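Putative GH105 family protein (Salmonella enterica subsp. enterica serovar Paratyphi A, PDB 3QWT) is of unknown function but probably acts as a glycoside hydrolase of family GH105, whose characterised members include unsaturated rhamnogalacturonyl hydrolases built as an alpha/alpha toroid. Local coordinates at residues P146-G151 and Q164-D169; N108-A113 and H155-E160; D287-L292 and F353-P358. One frame throughout, in Å; residues are numbered along the deposited sequence.

Interaction 1 (P146-G151 and Q164-D169)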
loop_
_atom_site.group_PDB
_atom_site.type_symbol
_atom_site.label_atom_id
_atom_site.label_comp_id
_atom_site.label_asym_id
_atom_site.label_seq_id
_atom_site.Cartn_x
_atom_site.Cartn_y
_atom_site.Cartn_z
ATOM N N PRO A 146 8.703 -34.729 -15.513
ATOM C CA PRO A 146 7.664 -35.187 -16.434
ATOM C C PRO A 146 6.259 -34.813 -15.906
ATOM O O PRO A 146 6.010 -34.961 -14.707
ATOM C CB PRO A 146 7.834 -36.717 -16.422
ATOM C CG PRO A 146 9.187 -36.972 -15.964
ATOM C CD PRO A 146 9.582 -35.823 -15.071
ATOM N N ARG A 147 5.365 -34.338 -16.771
ATOM C CA ARG A 147 3.961 -34.103 -16.355
ATOM C C ARG A 147 2.993 -35.016 -17.092
ATOM O O ARG A 147 3.225 -35.367 -18.247
ATOM C CB ARG A 147 3.521 -32.651 -16.590
ATOM C CG ARG A 147 4.355 -31.593 -15.878
ATOM C CD ARG A 147 4.187 -31.650 -14.371
ATOM N NE ARG A 147 4.352 -30.330 -13.765
ATOM C CZ ARG A 147 5.486 -29.877 -13.235
ATOM N NH1 ARG A 147 6.573 -30.628 -13.235
ATOM N NH2 ARG A 147 5.541 -28.660 -12.713
ATOM N N THR A 148 1.900 -35.373 -16.429
ATOM C CA THR A 148 0.828 -36.103 -17.071
ATOM C C THR A 148 -0.071 -35.104 -17.774
ATOM O O THR A 148 0.200 -33.906 -17.739
ATOM C CB THR A 148 -0.024 -36.857 -16.041
ATOM O OG1 THR A 148 -0.817 -35.928 -15.290
ATOM C CG2 THR A 148 0.854 -37.664 -15.091
ATOM N N ASP A 149 -1.128 -35.611 -18.416
ATOM C CA ASP A 149 -2.262 -34.811 -18.842
ATOM C C ASP A 149 -2.598 -33.797 -17.758
ATOM O O ASP A 149 -2.464 -34.087 -16.561
ATOM C CB ASP A 149 -3.500 -35.708 -19.031
ATOM C CG ASP A 149 -3.392 -36.640 -20.236
ATOM O OD1 ASP A 149 -2.294 -36.760 -20.830
ATOM O OD2 ASP A 149 -4.416 -37.264 -20.579
ATOM N N HIS A 150 -3.055 -32.623 -18.181
ATOM C CA HIS A 150 -3.531 -31.596 -17.264
ATOM C C HIS A 150 -2.425 -31.183 -16.309
ATOM O O HIS A 150 -2.688 -30.724 -15.205
ATOM C CB HIS A 150 -4.763 -32.097 -16.499
ATOM C CG HIS A 150 -5.936 -32.371 -17.380
ATOM N ND1 HIS A 150 -6.567 -31.378 -18.103
ATOM C CD2 HIS A 150 -6.595 -33.522 -17.667
ATOM C CE1 HIS A 150 -7.564 -31.905 -18.796
ATOM N NE2 HIS A 150 -7.609 -33.203 -18.543
ATOM N N GLY A 151 -1.186 -31.370 -16.749
ATOM C CA GLY A 151 -0.036 -30.877 -16.026
ATOM C C GLY A 151 0.071 -31.448 -14.634
ATOM O O GLY A 151 0.634 -30.822 -13.741
ATOM N N GLN A 164 2.211 -41.283 -17.234
ATOM C CA GLN A 164 0.815 -40.879 -17.038
ATOM C C GLN A 164 0.210 -41.174 -15.660
ATOM O O GLN A 164 -0.993 -41.014 -15.484
ATOM C CB GLN A 164 -0.071 -41.511 -18.116
ATOM C CG GLN A 164 0.153 -40.952 -19.505
ATOM C CD GLN A 164 -0.454 -39.573 -19.682
ATOM O OE1 GLN A 164 -0.395 -38.728 -18.788
ATOM N NE2 GLN A 164 -1.054 -39.344 -20.838
ATOM N N GLN A 165 1.022 -41.600 -14.694
ATOM C CA GLN A 165 0.504 -41.952 -13.363
ATOM C C GLN A 165 0.688 -40.835 -12.338
ATOM O O GLN A 165 1.712 -40.118 -12.354
ATOM C CB GLN A 165 1.190 -43.206 -12.807
ATOM C CG GLN A 165 1.007 -44.475 -13.603
ATOM C CD GLN A 165 1.721 -45.652 -12.935
ATOM O OE1 GLN A 165 1.926 -45.647 -11.721
ATOM N NE2 GLN A 165 2.104 -46.653 -13.723
HETATM N N MSE A 166 -0.300 -40.722 -11.442
HETATM C CA MSE A 166 -0.246 -39.834 -10.274
HETATM C C MSE A 166 -0.471 -40.667 -9.004
HETATM O O MSE A 166 -1.385 -41.494 -8.954
HETATM C CB MSE A 166 -1.304 -38.733 -10.382
HETATM C CG MSE A 166 -1.069 -37.740 -11.521
HETATM SE SE MSE A 166 -2.399 -36.293 -11.712
HETATM C CE MSE A 166 -2.088 -35.276 -10.050
ATOM N N TRP A 167 0.363 -40.469 -7.987
ATOM C CA TRP A 167 0.214 -41.236 -6.741
ATOM C C TRP A 167 0.004 -40.328 -5.538
ATOM O O TRP A 167 0.464 -39.180 -5.537
ATOM C CB TRP A 167 1.469 -42.077 -6.453
ATOM C CG TRP A 167 1.847 -43.080 -7.494
ATOM C CD1 TRP A 167 1.409 -43.139 -8.777
ATOM C CD2 TRP A 167 2.758 -44.172 -7.327
ATOM N NE1 TRP A 167 1.994 -44.200 -9.426
ATOM C CE2 TRP A 167 2.831 -44.846 -8.559
ATOM C CE3 TRP A 167 3.518 -44.641 -6.254
ATOM C CZ2 TRP A 167 3.631 -45.981 -8.751
ATOM C CZ3 TRP A 167 4.321 -45.761 -6.446
ATOM C CH2 TRP A 167 4.364 -46.422 -7.686
ATOM N N ASP A 168 -0.638 -40.859 -4.496
ATOM C CA ASP A 168 -0.671 -40.177 -3.198
ATOM C C ASP A 168 0.716 -39.633 -2.792
ATOM O O ASP A 168 0.850 -38.485 -2.400
ATOM C CB ASP A 168 -1.112 -41.139 -2.098
ATOM C CG ASP A 168 -2.448 -41.832 -2.403
ATOM O OD1 ASP A 168 -3.159 -41.436 -3.344
ATOM O OD2 ASP A 168 -2.790 -42.781 -1.682
ATOM N N ASP A 169 1.716 -40.508 -2.863
ATOM C CA ASP A 169 3.035 -40.287 -2.299
ATOM C C ASP A 169 3.665 -38.987 -2.844
ATOM O O ASP A 169 4.463 -38.330 -2.176
ATOM C CB ASP A 169 3.944 -41.503 -2.593
ATOM C CG ASP A 169 3.303 -42.860 -2.168
ATOM O OD1 ASP A 169 3.835 -43.543 -1.257
ATOM O OD2 ASP A 169 2.266 -43.252 -2.749
#
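Thr148 and Asp149, in the loop after helix 131-143, meet Gln164 and Met166 (selenomethionine) where strand 165-167 begins. Thr148 points its side chain at the other segment and divides its branches: CG2 packs 3.6 Å from C of Gln164, while OG1, hydrogen-bonded to O of Asp149 at 2.8 Å, lies 3.9 Å from SE of Met166, the two side chains crossing at about a right angle. OG1 stands between the backbone N and the carbonyl carbon (chi1 72°). Asp149 follows and is held by the amide of Gln164 at two points. Its backbone N donates to OE1 of Gln164 at 3.2 Å, in the carbonyl plane and on a lone pair. In return NE2 of Gln164 reaches OD1 of Asp149 at 2.9 Å; the bond is nearly straight (164°) and lies in the amide plane, but meets OD1 from above the carboxylate, whose plane stands 75° from the amide. With both ends of the amide engaged, its flip is fixed. The Gln164 chain is bent at chi2. Next in the loop, Gly151 N closes weakly on O of Thr148. The contact thus ties the helix-to-strand loop to strand 165-167, which pairs antiparallel with strand 216-218, while Met166 packs against helix 188-205 and Arg147 makes a salt bridge to Glu193 of that helix.

Interaction 2 (N108-A113 and H155-E160). With GOL (glycerol), chain F.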
loop_
_atom_site.group_PDB
_atom_site.type_symbol
_atom_site.label_atom_id
_atom_site.label_comp_id
_atom_site.label_asym_id
_atom_site.label_seq_id
_atom_site.Cartn_x
_atom_site.Cartn_y
_atom_site.Cartn_z
ATOM N N ASN A 108 14.055 -37.199 -9.223
ATOM C CA ASN A 108 12.742 -37.804 -9.408
ATOM C C ASN A 108 11.839 -37.483 -8.221
ATOM O O ASN A 108 12.280 -36.853 -7.256
ATOM C CB ASN A 108 12.861 -39.319 -9.595
ATOM C CG ASN A 108 13.547 -39.997 -8.426
ATOM O OD1 ASN A 108 13.054 -39.965 -7.292
ATOM N ND2 ASN A 108 14.694 -40.625 -8.696
ATOM N N VAL A 109 10.589 -37.939 -8.279
ATOM C CA VAL A 109 9.602 -37.581 -7.261
ATOM C C VAL A 109 10.121 -37.899 -5.863
ATOM O O VAL A 109 9.876 -37.149 -4.925
ATOM C CB VAL A 109 8.227 -38.248 -7.517
ATOM C CG1 VAL A 109 8.284 -39.766 -7.289
ATOM C CG2 VAL A 109 7.161 -37.629 -6.628
ATOM N N ASN A 110 10.864 -39.000 -5.742
ATOM C CA ASN A 110 11.342 -39.486 -4.434
ATOM C C ASN A 110 12.643 -38.891 -3.907
ATOM O O ASN A 110 12.745 -38.539 -2.728
ATOM C CB ASN A 110 11.442 -41.005 -4.428
ATOM C CG ASN A 110 10.067 -41.672 -4.508
ATOM O OD1 ASN A 110 9.085 -41.133 -4.006
ATOM N ND2 ASN A 110 10.001 -42.841 -5.145
ATOM N N THR A 111 13.643 -38.778 -4.765
ATOM C CA THR A 111 14.910 -38.200 -4.321
ATOM C C THR A 111 14.768 -36.699 -3.957
ATOM O O THR A 111 15.681 -36.088 -3.393
ATOM C CB THR A 111 16.001 -38.415 -5.375
ATOM O OG1 THR A 111 15.595 -37.818 -6.614
ATOM C CG2 THR A 111 16.266 -39.930 -5.583
HETATM N N MSE A 112 13.603 -36.133 -4.256
HETATM C CA MSE A 112 13.264 -34.743 -3.913
HETATM C C MSE A 112 13.016 -34.555 -2.415
HETATM O O MSE A 112 13.370 -33.517 -1.842
HETATM C CB MSE A 112 12.017 -34.305 -4.715
HETATM C CG MSE A 112 11.445 -32.929 -4.368
HETATM SE SE MSE A 112 12.516 -31.421 -5.090
HETATM C CE MSE A 112 12.402 -31.865 -6.939
ATOM N N ALA A 113 12.417 -35.568 -1.788
ATOM C CA ALA A 113 11.939 -35.469 -0.395
ATOM C C ALA A 113 12.900 -34.826 0.591
ATOM O O ALA A 113 12.486 -33.988 1.390
ATOM C CB ALA A 113 11.490 -36.837 0.119
ATOM N N HIS A 155 4.345 -39.404 -11.181
ATOM C CA HIS A 155 5.108 -40.053 -10.122
ATOM C C HIS A 155 6.295 -40.831 -10.693
ATOM O O HIS A 155 6.320 -42.064 -10.636
ATOM C CB HIS A 155 4.225 -40.966 -9.262
ATOM C CG HIS A 155 4.891 -41.426 -8.001
ATOM N ND1 HIS A 155 4.915 -40.660 -6.852
ATOM C CD2 HIS A 155 5.576 -42.556 -7.712
ATOM C CE1 HIS A 155 5.570 -41.311 -5.906
ATOM N NE2 HIS A 155 5.983 -42.463 -6.402
ATOM N N ILE A 156 7.275 -40.106 -11.243
ATOM C CA ILE A 156 8.471 -40.736 -11.775
ATOM C C ILE A 156 9.502 -41.025 -10.685
ATOM O O ILE A 156 9.793 -40.197 -9.826
ATOM C CB ILE A 156 9.120 -39.934 -12.923
ATOM C CG1 ILE A 156 10.293 -40.721 -13.517
ATOM C CG2 ILE A 156 9.614 -38.600 -12.428
ATOM C CD1 ILE A 156 10.965 -40.017 -14.677
ATOM N N THR A 157 10.077 -42.210 -10.768
ATOM C CA THR A 157 10.837 -42.793 -9.682
ATOM C C THR A 157 12.287 -43.104 -10.096
ATOM O O THR A 157 12.649 -42.923 -11.259
ATOM C CB THR A 157 10.060 -44.037 -9.232
ATOM O OG1 THR A 157 9.106 -43.640 -8.239
ATOM C CG2 THR A 157 10.942 -45.147 -8.726
ATOM N N LEU A 158 13.127 -43.527 -9.153
ATOM C CA LEU A 158 14.477 -43.973 -9.498
ATOM C C LEU A 158 14.389 -45.114 -10.503
ATOM O O LEU A 158 15.224 -45.229 -11.409
ATOM C CB LEU A 158 15.234 -44.460 -8.257
ATOM C CG LEU A 158 15.996 -43.453 -7.393
ATOM C CD1 LEU A 158 16.313 -44.053 -6.034
ATOM C CD2 LEU A 158 17.289 -43.004 -8.077
ATOM N N ALA A 159 13.355 -45.941 -10.335
ATOM C CA ALA A 159 13.248 -47.232 -11.015
ATOM C C ALA A 159 12.291 -47.311 -12.214
ATOM O O ALA A 159 12.479 -48.140 -13.104
ATOM C CB ALA A 159 12.887 -48.311 -10.010
ATOM N N GLU A 160 11.266 -46.469 -12.232
ATOM C CA GLU A 160 10.242 -46.546 -13.270
ATOM C C GLU A 160 9.819 -45.168 -13.745
ATOM O O GLU A 160 9.751 -44.222 -12.950
ATOM C CB GLU A 160 9.000 -47.250 -12.727
ATOM C CG GLU A 160 9.262 -48.628 -12.120
ATOM C CD GLU A 160 7.959 -49.369 -11.773
ATOM O OE1 GLU A 160 7.209 -49.728 -12.717
ATOM O OE2 GLU A 160 7.691 -49.583 -10.563
HETATM C C1 GOL F . 7.332 -45.363 -2.931
HETATM O O1 GOL F . 6.887 -46.621 -3.428
HETATM C C2 GOL F . 6.747 -44.235 -3.786
HETATM O O2 GOL F . 7.405 -44.230 -5.037
HETATM C C3 GOL F . 6.983 -42.881 -3.116
HETATM O O3 GOL F . 7.383 -43.068 -1.769
HETATM O O HOH W 1 12.693 -44.009 -6.558
#
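Hydroxyl O2 of the bound glycerol is gripped by both segments: NE2 of His155 lies 2.6 Å from O2 of the glycerol, near the imidazole plane and almost straight (177°), and ND2 of Asn110 donates to the same O2 at 2.9 Å. The glycerol probably came from the crystallisation liquor, and it also bonds to O of Thr345. Over one face of the imidazole sits CG1 of Val109, 3.5 Å from the ring centroid of His155, a CH-pi contact almost on the normal. CG1 takes the place between backbone N and carbonyl carbon (chi1 69°). The same residue joins the backbones, its N donating to O of Ile156 at 2.9 Å. Asn108 shapes the first segment from within: its OD1 accepts from N of Thr111 at 2.9 Å, an Asx motif, with the donor above the carbonyl plane. Its ND2 rests 3.4 Å from CG of Leu158, which CG2 of Thr111 also touches. A water accepts from ND2 of Asn110 and, at 2.7 Å, from N of Leu158, bridging the segments a second time. His155 is steadied by Thr170, whose OG1 meets ND1, and by the stacked ring of Trp167. The contact joins the loop leading into helix 114-125 to the one running from helix 131-143 to strand 165-167, with Val109 and Asn110 packed on helix 170-184.

Interaction 3 (D287-L292 and F353-P358)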
loop_
_atom_site.group_PDB
_atom_site.type_symbol
_atom_site.label_atom_id
_atom_site.label_comp_id
_atom_site.label_asym_id
_atom_site.label_seq_id
_atom_site.Cartn_x
_atom_site.Cartn_y
_atom_site.Cartn_z
ATOM N N ASP A 287 -10.240 -53.292 4.747
ATOM C CA ASP A 287 -10.116 -54.748 4.803
ATOM C C ASP A 287 -9.634 -55.181 6.197
ATOM O O ASP A 287 -8.436 -55.287 6.445
ATOM C CB ASP A 287 -9.156 -55.251 3.713
ATOM C CG ASP A 287 -9.081 -56.773 3.648
ATOM O OD1 ASP A 287 -9.557 -57.431 4.598
ATOM O OD2 ASP A 287 -8.538 -57.312 2.653
ATOM N N PRO A 288 -10.577 -55.445 7.107
ATOM C CA PRO A 288 -10.300 -55.764 8.508
ATOM C C PRO A 288 -9.422 -56.997 8.632
ATOM O O PRO A 288 -8.977 -57.316 9.730
ATOM C CB PRO A 288 -11.679 -56.107 9.063
ATOM C CG PRO A 288 -12.639 -55.500 8.117
ATOM C CD PRO A 288 -12.000 -55.602 6.784
ATOM N N HIS A 289 -9.182 -57.692 7.529
ATOM C CA HIS A 289 -8.323 -58.866 7.590
ATOM C C HIS A 289 -6.903 -58.609 7.074
ATOM O O HIS A 289 -6.069 -59.523 7.103
ATOM C CB HIS A 289 -8.973 -60.067 6.883
ATOM C CG HIS A 289 -8.767 -60.094 5.397
ATOM N ND1 HIS A 289 -7.527 -59.948 4.810
ATOM C CD2 HIS A 289 -9.644 -60.272 4.379
ATOM C CE1 HIS A 289 -7.650 -60.021 3.496
ATOM N NE2 HIS A 289 -8.925 -60.219 3.208
ATOM N N SER A 290 -6.631 -57.383 6.603
ATOM C CA SER A 290 -5.273 -57.003 6.222
ATOM C C SER A 290 -4.517 -56.987 7.507
ATOM O O SER A 290 -5.111 -56.777 8.558
ATOM C CB SER A 290 -5.180 -55.574 5.661
ATOM O OG SER A 290 -6.384 -55.140 5.083
ATOM N N TYR A 291 -3.206 -57.169 7.441
ATOM C CA TYR A 291 -2.420 -56.930 8.633
ATOM C C TYR A 291 -2.499 -55.448 9.005
ATOM O O TYR A 291 -2.726 -54.587 8.154
ATOM C CB TYR A 291 -0.972 -57.422 8.486
ATOM C CG TYR A 291 -0.150 -56.889 7.317
ATOM C CD1 TYR A 291 0.448 -55.636 7.373
ATOM C CD2 TYR A 291 0.086 -57.673 6.188
ATOM C CE1 TYR A 291 1.234 -55.161 6.324
ATOM C CE2 TYR A 291 0.867 -57.208 5.133
ATOM C CZ TYR A 291 1.435 -55.951 5.209
ATOM O OH TYR A 291 2.205 -55.480 4.174
ATOM N N LEU A 292 -2.365 -55.163 10.292
ATOM C CA LEU A 292 -2.259 -53.795 10.756
ATOM C C LEU A 292 -0.905 -53.240 10.310
ATOM O O LEU A 292 0.054 -53.991 10.167
ATOM C CB LEU A 292 -2.379 -53.766 12.276
ATOM C CG LEU A 292 -3.698 -54.340 12.789
ATOM C CD1 LEU A 292 -3.641 -54.526 14.280
ATOM C CD2 LEU A 292 -4.846 -53.425 12.402
ATOM N N PHE A 353 -1.906 -57.684 -3.937
ATOM C CA PHE A 353 -0.577 -57.082 -4.030
ATOM C C PHE A 353 -0.239 -56.312 -2.761
ATOM O O PHE A 353 0.879 -56.375 -2.268
ATOM C CB PHE A 353 -0.486 -56.161 -5.250
ATOM C CG PHE A 353 0.703 -55.248 -5.236
ATOM C CD1 PHE A 353 1.865 -55.583 -5.915
ATOM C CD2 PHE A 353 0.662 -54.051 -4.551
ATOM C CE1 PHE A 353 2.966 -54.731 -5.908
ATOM C CE2 PHE A 353 1.760 -53.195 -4.541
ATOM C CZ PHE A 353 2.909 -53.533 -5.218
ATOM N N TYR A 354 -1.220 -55.583 -2.241
ATOM C CA TYR A 354 -1.026 -54.780 -1.043
ATOM C C TYR A 354 -0.999 -55.650 0.194
ATOM O O TYR A 354 -0.315 -55.333 1.168
ATOM C CB TYR A 354 -2.129 -53.725 -0.929
ATOM C CG TYR A 354 -1.990 -52.663 -1.983
ATOM C CD1 TYR A 354 -1.162 -51.565 -1.782
ATOM C CD2 TYR A 354 -2.646 -52.777 -3.196
ATOM C CE1 TYR A 354 -1.014 -50.601 -2.754
ATOM C CE2 TYR A 354 -2.501 -51.827 -4.177
ATOM C CZ TYR A 354 -1.687 -50.735 -3.950
ATOM O OH TYR A 354 -1.541 -49.780 -4.921
ATOM N N ARG A 355 -1.741 -56.752 0.138
ATOM C CA ARG A 355 -1.875 -57.648 1.275
ATOM C C ARG A 355 -0.574 -58.365 1.620
ATOM O O ARG A 355 -0.313 -58.628 2.790
ATOM C CB ARG A 355 -2.998 -58.662 1.037
ATOM C CG ARG A 355 -4.389 -58.033 0.981
ATOM C CD ARG A 355 -5.449 -59.057 0.581
ATOM N NE ARG A 355 -6.795 -58.483 0.562
ATOM C CZ ARG A 355 -7.589 -58.461 -0.509
ATOM N NH1 ARG A 355 -7.175 -58.979 -1.661
ATOM N NH2 ARG A 355 -8.799 -57.918 -0.430
ATOM N N HIS A 356 0.249 -58.649 0.614
ATOM C CA HIS A 356 1.451 -59.443 0.839
ATOM C C HIS A 356 2.788 -58.676 0.790
ATOM O O HIS A 356 3.835 -59.266 0.537
ATOM C CB HIS A 356 1.475 -60.644 -0.111
ATOM C CG HIS A 356 0.206 -61.436 -0.100
ATOM N ND1 HIS A 356 -0.583 -61.597 -1.220
ATOM C CD2 HIS A 356 -0.424 -62.097 0.900
ATOM C CE1 HIS A 356 -1.640 -62.326 -0.911
ATOM N NE2 HIS A 356 -1.567 -62.644 0.369
ATOM N N ILE A 357 2.755 -57.371 1.041
ATOM C CA ILE A 357 3.988 -56.598 1.172
ATOM C C ILE A 357 4.780 -57.059 2.403
ATOM O O ILE A 357 4.226 -57.171 3.489
ATOM C CB ILE A 357 3.692 -55.077 1.307
ATOM C CG1 ILE A 357 2.967 -54.555 0.068
ATOM C CG2 ILE A 357 4.970 -54.290 1.548
ATOM C CD1 ILE A 357 3.827 -54.512 -1.164
ATOM N N PRO A 358 6.088 -57.309 2.240
ATOM C CA PRO A 358 6.935 -57.728 3.366
ATOM C C PRO A 358 7.023 -56.686 4.484
ATOM O O PRO A 358 7.004 -55.468 4.220
ATOM C CB PRO A 358 8.314 -57.880 2.725
ATOM C CG PRO A 358 8.068 -57.967 1.268
ATOM C CD PRO A 358 6.857 -57.176 0.991
#
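Asp287 and Arg355 meet at about a right angle in a salt bridge that joins two loop regions of the alpha/alpha toroid: the loop between helices 255-272 and 294-309, and the end of the short helix 351-355. The guanidinium comes side-on, NE and NH2 both directed to the one oxygen OD2. NE of Arg355 lies 3.0 Å from OD2 of Asp287 and approaches nearly along the C-O axis of the carboxylate; NH2 of Arg355 reaches the same OD2 at 3.2 Å from the anti side, tilted out of the carboxylate plane. OD2 lies in the guanidinium plane, whereas the carboxylate plane is turned 76° against it. Arg355 spans the gap with a chain extended from CG to NE. Its charge has a second partner, since NH1 makes a salt bridge with Asp352, and the guanidinium is therefore anchored to its own helix as well. Beside it, CE1 of His289 packs 3.4 Å from NE of Arg355, with the ring 33° from the guanidinium plane. Asp287 also begins a type I turn ending at Ser290, whose N donates to O of Asp287 at 2.8 Å. That turn carries the chain on to Tyr291. The phenol ring crosses to the segment where the helix ends: CG stands between backbone N and carbonyl carbon (chi1 56°), and the ring passes obliquely by the carbonyl of Arg355, CE2 of Tyr291 lying 3.0 Å from O of Arg355. Tyr354 sends its own hydroxyl elsewhere, to ND1 of His215 and N of Gly348. At the far end of the Tyr291 ring, OH makes a weak hydrogen bond to O of Ile357 at 2.7 Å and rests 3.3 Å from CB of Ile357.

Interactions 1 and 2 are neighbours, their centres about 12 Å apart, and their segments alternate along the chain. They share the run from helix 131-143 to strand 165-167 and touch directly: N of His155 lies 3.0 Å from O of Gln165, probably hydrogen-bonded, and CG of Pro146 packs 3.8 Å from CD1 of Ile156. The strand of interaction 1 thus backs the histidine that holds glycerol in interaction 2. Interaction 3 stands apart, its centre about 26 Å from that of interaction 1 and about 24 Å from that of interaction 2, with nearest atoms about 7 and 8 Å away. His215 nevertheless relates it to interaction 1, bonding Asp169 through NE2 and Tyr354 through ND1.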